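Local coordinates for protein phosphoglycerate oxidoreductase (Rhizobium etli, PDB 4HY3) that probably reduces hydroxypyruvate or glyoxylate with NAD(P)H, as an NAD-binding member of the D-2-hydroxyacid dehydrogenase family, at residues A[172-183]-A[227-238]; A[184-192]-A[209-219]. One frame throughout, in Å; residues are numbered along the deposited sequence.

Contact 1: A[172-183]-A[227-238]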
# COMPACT_ATOMS: atom_id res chain seq x y z
N ARG A 172 6.00 15.76 18.77
CA ARG A 172 5.63 15.95 17.37
C ARG A 172 5.50 14.60 16.68
O ARG A 172 6.28 13.68 16.94
CB ARG A 172 6.72 16.74 16.67
CG ARG A 172 6.30 17.30 15.34
CD ARG A 172 7.27 16.89 14.26
NE ARG A 172 6.54 16.77 13.01
CZ ARG A 172 6.62 17.66 12.03
NH1 ARG A 172 7.43 18.70 12.16
NH2 ARG A 172 5.91 17.48 10.92
N LEU A 173 4.51 14.48 15.79
CA LEU A 173 4.29 13.27 15.03
C LEU A 173 5.17 13.24 13.81
O LEU A 173 5.55 14.29 13.30
CB LEU A 173 2.86 13.16 14.54
CG LEU A 173 1.66 13.55 15.38
CD1 LEU A 173 1.43 15.05 15.25
CD2 LEU A 173 0.46 12.78 14.85
N ILE A 174 5.46 12.04 13.31
CA ILE A 174 6.15 11.88 12.04
C ILE A 174 5.16 11.87 10.88
O ILE A 174 5.53 12.19 9.76
CB ILE A 174 7.08 10.64 12.06
CG1 ILE A 174 8.27 10.93 12.95
CG2 ILE A 174 7.59 10.28 10.68
CD1 ILE A 174 9.36 9.90 12.86
N ALA A 175 3.91 11.51 11.12
CA ALA A 175 2.94 11.41 10.03
C ALA A 175 2.77 12.76 9.33
O ALA A 175 2.67 12.81 8.10
CB ALA A 175 1.61 10.85 10.51
N GLY A 176 2.76 13.84 10.11
CA GLY A 176 2.98 15.22 9.61
C GLY A 176 3.12 15.47 8.10
O GLY A 176 2.12 15.45 7.39
N SER A 177 4.31 15.72 7.55
CA SER A 177 5.62 15.71 8.17
C SER A 177 6.58 15.75 7.01
O SER A 177 6.33 15.12 5.97
CB SER A 177 5.89 14.42 8.92
OG SER A 177 7.12 14.48 9.62
N GLU A 178 7.68 16.48 7.16
CA GLU A 178 8.63 16.61 6.07
C GLU A 178 9.87 15.75 6.28
O GLU A 178 10.71 16.06 7.16
CB GLU A 178 9.02 18.08 5.88
CG GLU A 178 7.86 19.04 5.60
CD GLU A 178 7.77 19.42 4.14
OE1 GLU A 178 7.81 18.50 3.30
OE2 GLU A 178 7.67 20.63 3.84
N ILE A 179 9.99 14.69 5.46
CA ILE A 179 11.20 13.83 5.51
C ILE A 179 12.13 14.00 4.33
O ILE A 179 11.71 13.92 3.17
CB ILE A 179 10.90 12.33 5.60
CG1 ILE A 179 10.12 12.02 6.87
CG2 ILE A 179 12.20 11.54 5.58
CD1 ILE A 179 9.22 10.81 6.75
N GLY A 180 13.41 14.20 4.64
CA GLY A 180 14.44 14.22 3.61
C GLY A 180 15.55 13.19 3.76
O GLY A 180 16.12 12.94 4.84
N ILE A 181 15.88 12.59 2.63
CA ILE A 181 16.91 11.57 2.61
C ILE A 181 18.13 12.01 1.77
O ILE A 181 18.01 12.29 0.57
CB ILE A 181 16.30 10.25 2.11
CG1 ILE A 181 15.05 9.94 2.93
CG2 ILE A 181 17.30 9.12 2.28
CD1 ILE A 181 14.27 8.74 2.42
N VAL A 182 19.28 12.09 2.43
CA VAL A 182 20.56 12.36 1.75
C VAL A 182 21.20 11.04 1.28
O VAL A 182 21.84 10.30 2.06
CB VAL A 182 21.55 13.15 2.64
CG1 VAL A 182 22.90 13.31 1.95
CG2 VAL A 182 20.99 14.52 3.00
N GLY A 183 21.04 10.75 -0.00
CA GLY A 183 21.41 9.45 -0.55
C GLY A 183 20.18 8.59 -0.63
O GLY A 183 19.14 8.93 -0.08
N VAL A 227 16.37 19.32 0.59
CA VAL A 227 16.35 18.19 1.52
C VAL A 227 16.88 18.68 2.86
O VAL A 227 16.34 18.36 3.93
CB VAL A 227 17.24 17.03 1.01
CG1 VAL A 227 17.54 16.00 2.09
CG2 VAL A 227 16.58 16.35 -0.18
N LEU A 228 17.91 19.50 2.77
CA LEU A 228 18.65 19.95 3.91
C LEU A 228 17.85 21.03 4.65
O LEU A 228 18.04 21.24 5.86
CB LEU A 228 19.99 20.49 3.42
CG LEU A 228 21.18 20.51 4.37
CD1 LEU A 228 22.50 20.61 3.60
CD2 LEU A 228 21.06 21.67 5.34
N THR A 229 16.94 21.67 3.93
CA THR A 229 16.37 22.94 4.38
C THR A 229 14.89 22.91 4.71
O THR A 229 14.49 23.37 5.78
CB THR A 229 16.76 24.08 3.40
OG1 THR A 229 17.84 24.83 3.98
CG2 THR A 229 15.58 25.01 3.05
N LYS A 230 14.10 22.37 3.80
CA LYS A 230 12.65 22.26 3.96
C LYS A 230 12.24 20.94 4.64
O LYS A 230 11.24 20.33 4.26
CB LYS A 230 11.99 22.34 2.59
CG LYS A 230 12.79 23.20 1.64
CD LYS A 230 12.07 23.56 0.36
CE LYS A 230 12.63 24.87 -0.15
NZ LYS A 230 12.77 24.85 -1.62
N SER A 231 13.03 20.51 5.63
CA SER A 231 12.82 19.17 6.20
C SER A 231 12.88 19.10 7.74
O SER A 231 13.74 19.71 8.38
CB SER A 231 13.77 18.14 5.56
OG SER A 231 13.25 17.60 4.36
N ASP A 232 11.94 18.34 8.31
CA ASP A 232 11.89 18.13 9.74
C ASP A 232 12.70 16.91 10.14
O ASP A 232 13.28 16.87 11.23
CB ASP A 232 10.46 17.98 10.21
CG ASP A 232 9.64 19.23 9.98
OD1 ASP A 232 9.96 20.30 10.58
OD2 ASP A 232 8.66 19.14 9.20
N PHE A 233 12.76 15.92 9.25
CA PHE A 233 13.61 14.77 9.48
C PHE A 233 14.49 14.48 8.29
O PHE A 233 14.01 14.26 7.17
CB PHE A 233 12.78 13.55 9.80
CG PHE A 233 11.85 13.73 10.96
CD1 PHE A 233 12.29 13.53 12.25
CD2 PHE A 233 10.52 14.08 10.75
CE1 PHE A 233 11.44 13.69 13.32
CE2 PHE A 233 9.66 14.23 11.82
CZ PHE A 233 10.12 14.03 13.11
N ILE A 234 15.79 14.48 8.56
CA ILE A 234 16.82 14.29 7.54
C ILE A 234 17.61 13.06 7.93
O ILE A 234 18.18 13.02 9.03
CB ILE A 234 17.79 15.50 7.47
CG1 ILE A 234 17.01 16.78 7.16
CG2 ILE A 234 18.92 15.28 6.48
CD1 ILE A 234 17.57 17.96 7.91
N PHE A 235 17.65 12.08 7.02
CA PHE A 235 18.44 10.87 7.17
C PHE A 235 19.62 10.86 6.18
O PHE A 235 19.40 11.01 4.97
CB PHE A 235 17.57 9.63 6.86
CG PHE A 235 16.40 9.42 7.80
CD1 PHE A 235 16.54 8.60 8.93
CD2 PHE A 235 15.17 10.02 7.56
CE1 PHE A 235 15.46 8.39 9.79
CE2 PHE A 235 14.10 9.82 8.42
CZ PHE A 235 14.24 9.00 9.53
N VAL A 236 20.84 10.69 6.68
CA VAL A 236 22.02 10.40 5.84
C VAL A 236 22.26 8.87 5.71
O VAL A 236 22.49 8.15 6.69
CB VAL A 236 23.32 11.05 6.37
CG1 VAL A 236 24.37 11.03 5.27
CG2 VAL A 236 23.07 12.47 6.88
N VAL A 237 22.27 8.39 4.47
CA VAL A 237 21.94 7.01 4.21
C VAL A 237 22.88 6.30 3.21
O VAL A 237 23.04 5.07 3.24
CB VAL A 237 20.45 6.96 3.83
CG1 VAL A 237 20.15 6.06 2.67
CG2 VAL A 237 19.65 6.60 5.04
N ALA A 238 23.52 7.10 2.36
CA ALA A 238 24.54 6.63 1.41
C ALA A 238 25.54 7.74 1.16
O ALA A 238 25.21 8.93 1.32
CB ALA A 238 23.90 6.19 0.10
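Strands 178-182 and 233-236 are neighbours at the centre of the parallel Rossmann sheet that forms the NAD-binding domain, where the strand order runs 3-2-1-4-5-6-7, and I179, G180, I181 and V182 pair with F233, I234, F235 and V236. The two axes approach to 4.6 Å at 17°. A ladder of backbone hydrogen bonds joins them: G180 N donates to F233 O and G180 O accepts from F235 N, V182 N then donates to F235 O, and V182 O takes V237 N beyond the strand end. At the start of the ladder E178 O is gripped twice, by D232 N at 2.8 Å and by F233 N at 2.9 Å. The face bearing I179, I181, F233 and F235 lies toward helix 131-147. Here I179 CG2 meets the edge of the F235 ring, 3.8 Å from CE2. Further back, I174 CG1 comes to 3.6 Å from F233 CZ and its CD1 lies over one face of that ring. On the other face V182 CG2 touches V227 CG1 at 3.9 Å and also I234 CG2; V227 CG1 also rests on the backbone of G180, which has no side chain to hold it off. Near the entrance to the strands D232 is shared between two arginines, since R257 pairs with OD2 as R172 does. The R172 chain, CG anti to the backbone N (chi1 -165°) and bent further out, folds back beside F233. Its NE donates to L173 O at 2.7 Å, the oxygen lying close to the guanidinium plane, and NH1 forms the salt bridge to D232 OD2 at 3.2 Å, with guanidinium and carboxylate planes 52° apart.

Contact 2: A[184-192]-A[209-219]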
# COMPACT_ATOMS: atom_id res chain seq x y z
N PHE A 184 20.29 7.47 -1.34
CA PHE A 184 19.17 6.57 -1.56
C PHE A 184 19.62 5.44 -2.42
O PHE A 184 19.55 5.55 -3.66
CB PHE A 184 18.05 7.30 -2.32
CG PHE A 184 16.75 6.54 -2.38
CD1 PHE A 184 15.74 6.80 -1.44
CD2 PHE A 184 16.51 5.63 -3.39
CE1 PHE A 184 14.52 6.15 -1.49
CE2 PHE A 184 15.29 4.96 -3.44
CZ PHE A 184 14.29 5.22 -2.48
N GLY A 185 20.06 4.36 -1.80
CA GLY A 185 20.34 3.13 -2.53
C GLY A 185 19.42 2.15 -1.86
O GLY A 185 18.23 2.43 -1.68
N ASP A 186 19.96 1.01 -1.44
CA ASP A 186 19.16 0.01 -0.73
C ASP A 186 18.59 0.57 0.59
O ASP A 186 17.41 0.36 0.90
CB ASP A 186 20.01 -1.24 -0.46
CG ASP A 186 20.39 -1.99 -1.73
OD1 ASP A 186 19.53 -2.16 -2.63
OD2 ASP A 186 21.55 -2.42 -1.84
N LEU A 187 19.44 1.26 1.36
CA LEU A 187 19.07 1.81 2.65
C LEU A 187 17.96 2.83 2.45
O LEU A 187 16.97 2.85 3.19
CB LEU A 187 20.26 2.50 3.29
CG LEU A 187 20.44 2.28 4.79
CD1 LEU A 187 19.10 2.17 5.50
CD2 LEU A 187 21.24 1.00 5.04
N GLY A 188 18.12 3.65 1.42
CA GLY A 188 17.05 4.49 0.97
C GLY A 188 15.74 3.76 0.83
O GLY A 188 14.77 4.16 1.46
N LYS A 189 15.70 2.70 0.03
CA LYS A 189 14.42 1.99 -0.24
C LYS A 189 13.84 1.36 1.00
O LYS A 189 12.61 1.34 1.16
CB LYS A 189 14.57 0.92 -1.31
CG LYS A 189 15.13 1.42 -2.63
CD LYS A 189 15.34 0.28 -3.62
CE LYS A 189 16.39 0.65 -4.66
NZ LYS A 189 16.75 -0.50 -5.54
N ALA A 190 14.70 0.85 1.88
CA ALA A 190 14.23 0.12 3.05
C ALA A 190 13.49 1.11 3.93
O ALA A 190 12.47 0.78 4.57
CB ALA A 190 15.37 -0.54 3.80
N LEU A 191 14.02 2.33 3.93
CA LEU A 191 13.53 3.42 4.74
C LEU A 191 12.20 3.87 4.17
O LEU A 191 11.19 3.95 4.88
CB LEU A 191 14.55 4.53 4.72
CG LEU A 191 14.58 5.64 5.77
CD1 LEU A 191 13.90 5.32 7.08
CD2 LEU A 191 16.03 5.97 6.04
N ARG A 192 12.16 4.12 2.87
CA ARG A 192 10.91 4.46 2.23
C ARG A 192 9.86 3.43 2.60
O ARG A 192 8.69 3.77 2.75
CB ARG A 192 11.05 4.59 0.72
CG ARG A 192 9.76 4.75 -0.06
CD ARG A 192 8.84 5.82 0.52
NE ARG A 192 7.60 5.93 -0.26
CZ ARG A 192 6.49 5.24 -0.05
NH1 ARG A 192 6.38 4.36 0.94
NH2 ARG A 192 5.46 5.43 -0.86
N LEU A 209 20.57 8.35 -9.59
CA LEU A 209 19.32 7.75 -9.93
C LEU A 209 18.55 8.84 -10.64
O LEU A 209 18.41 9.94 -10.08
CB LEU A 209 18.59 7.20 -8.70
CG LEU A 209 17.71 5.97 -9.03
CD1 LEU A 209 18.57 4.79 -9.49
CD2 LEU A 209 16.79 5.60 -7.87
N PRO A 210 18.11 8.55 -11.89
CA PRO A 210 17.19 9.38 -12.69
C PRO A 210 15.93 9.75 -11.90
O PRO A 210 15.46 8.95 -11.09
CB PRO A 210 16.80 8.48 -13.87
CG PRO A 210 17.83 7.39 -13.91
CD PRO A 210 18.46 7.28 -12.55
N ARG A 211 15.40 10.94 -12.15
CA ARG A 211 14.17 11.41 -11.50
C ARG A 211 12.98 10.49 -11.73
O ARG A 211 12.11 10.39 -10.87
CB ARG A 211 13.84 12.85 -11.91
CG ARG A 211 14.94 13.84 -11.54
CD ARG A 211 14.66 15.24 -12.06
NE ARG A 211 14.87 16.23 -11.00
CZ ARG A 211 13.89 16.75 -10.26
NH1 ARG A 211 12.62 16.39 -10.46
NH2 ARG A 211 14.16 17.64 -9.31
N SER A 212 12.94 9.81 -12.87
CA SER A 212 11.91 8.81 -13.11
C SER A 212 11.93 7.61 -12.16
O SER A 212 10.90 6.97 -11.94
CB SER A 212 12.00 8.26 -14.54
OG SER A 212 11.85 6.84 -14.56
N MSE A 213 13.10 7.25 -11.64
CA MSE A 213 13.20 6.03 -10.83
C MSE A 213 12.86 6.39 -9.42
O MSE A 213 12.25 5.61 -8.72
CB MSE A 213 14.58 5.39 -10.96
CG MSE A 213 14.99 5.21 -12.42
SE MSE A 213 15.95 3.50 -12.66
CE MSE A 213 14.44 2.23 -12.57
N LEU A 214 13.25 7.59 -8.99
CA LEU A 214 12.86 8.09 -7.69
C LEU A 214 11.35 8.23 -7.56
O LEU A 214 10.74 7.75 -6.61
CB LEU A 214 13.54 9.43 -7.39
CG LEU A 214 15.03 9.42 -7.06
CD1 LEU A 214 15.51 10.85 -6.88
CD2 LEU A 214 15.37 8.61 -5.82
N GLU A 215 10.75 8.91 -8.53
CA GLU A 215 9.30 9.13 -8.54
C GLU A 215 8.54 7.80 -8.38
O GLU A 215 7.54 7.75 -7.67
CB GLU A 215 8.86 9.86 -9.82
CG GLU A 215 9.18 11.36 -9.90
CD GLU A 215 9.03 11.92 -11.32
OE1 GLU A 215 8.42 11.24 -12.18
OE2 GLU A 215 9.52 13.05 -11.59
N GLU A 216 9.03 6.74 -9.02
CA GLU A 216 8.37 5.42 -9.00
C GLU A 216 8.68 4.59 -7.75
O GLU A 216 8.03 3.57 -7.50
CB GLU A 216 8.71 4.64 -10.27
CG GLU A 216 7.90 5.12 -11.47
CD GLU A 216 8.67 5.10 -12.79
OE1 GLU A 216 9.88 4.75 -12.79
OE2 GLU A 216 8.06 5.43 -13.83
N ASN A 217 9.67 5.03 -6.98
CA ASN A 217 9.96 4.47 -5.67
C ASN A 217 9.17 5.18 -4.58
O ASN A 217 9.48 5.06 -3.40
CB ASN A 217 11.45 4.62 -5.37
CG ASN A 217 12.26 3.40 -5.75
OD1 ASN A 217 12.66 2.63 -4.89
ND2 ASN A 217 12.49 3.22 -7.05
N GLY A 218 8.18 5.97 -4.98
CA GLY A 218 7.45 6.83 -4.07
C GLY A 218 8.23 7.95 -3.40
O GLY A 218 8.04 8.21 -2.21
N VAL A 219 9.10 8.66 -4.11
CA VAL A 219 9.74 9.81 -3.46
C VAL A 219 9.86 11.01 -4.40
O VAL A 219 9.75 10.87 -5.63
CB VAL A 219 11.14 9.51 -2.82
CG1 VAL A 219 11.03 8.51 -1.69
CG2 VAL A 219 12.14 9.04 -3.87
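L214 O is gripped by two backbone donors, V219 N and N217 N, from opposite faces of its plane, and L214 CD2 lies over one face of the F184 ring, 4.0 Å from CD2. The backbone of G188 and K189 covers the opposite face. The V219 bond belongs to the Schellman motif closing helix 211-216, in which G218, at positive phi, is the C-prime residue. G218 O in turn accepts the NE-H of R192 at 3.0 Å, a fairly straight bond (162° at the hydrogen) lying in the guanidinium plane but tilted from that of the carbonyl. For R192, chi1 of 172° sets CG 3.4 Å from N217 O, and the bend at chi2 turns the rest of the chain so that NE meets G218 O. N217 points its OD1 at the ring edge, 3.8 Å from F184 CE2, with amide and ring planes nearly perpendicular (88°). K189 CG flanks the same oxygen at 3.6 Å, while the ND2 of N217 is tied to M213 O at 2.9 Å, which limits rotation of the amide. M344 of a neighbouring subunit packs on L209 and M213. Helix 186-195 and helix 211-216 thus meet beside strand 201-205, whose V204 touches F184, L214 and V219.

How the contacts relate
Contact 2 is nested in the chain loop that contact 1 closes, and their centres lie 14 Å apart. Strand 178-182 leads into helix 186-195 through a turn holding G183 and G185, with G188 in the first turn of the helix; the three fit the GxGxxG pattern of a Rossmann dinucleotide site. The contacts share this glycine-rich turn, where NAD would probably bind as in related Rossmann domains. The two touch through V237, just past strand 233-236: its CG1 packs 3.4 Å from G188 N and 3.6 Å from L187 CB, and its CG2 lies 3.8 Å from L191 CD2. F235 CG adds a contact to L191 CD2 at 3.9 Å, so the helix rests on F235 and V237 of segment 227-238.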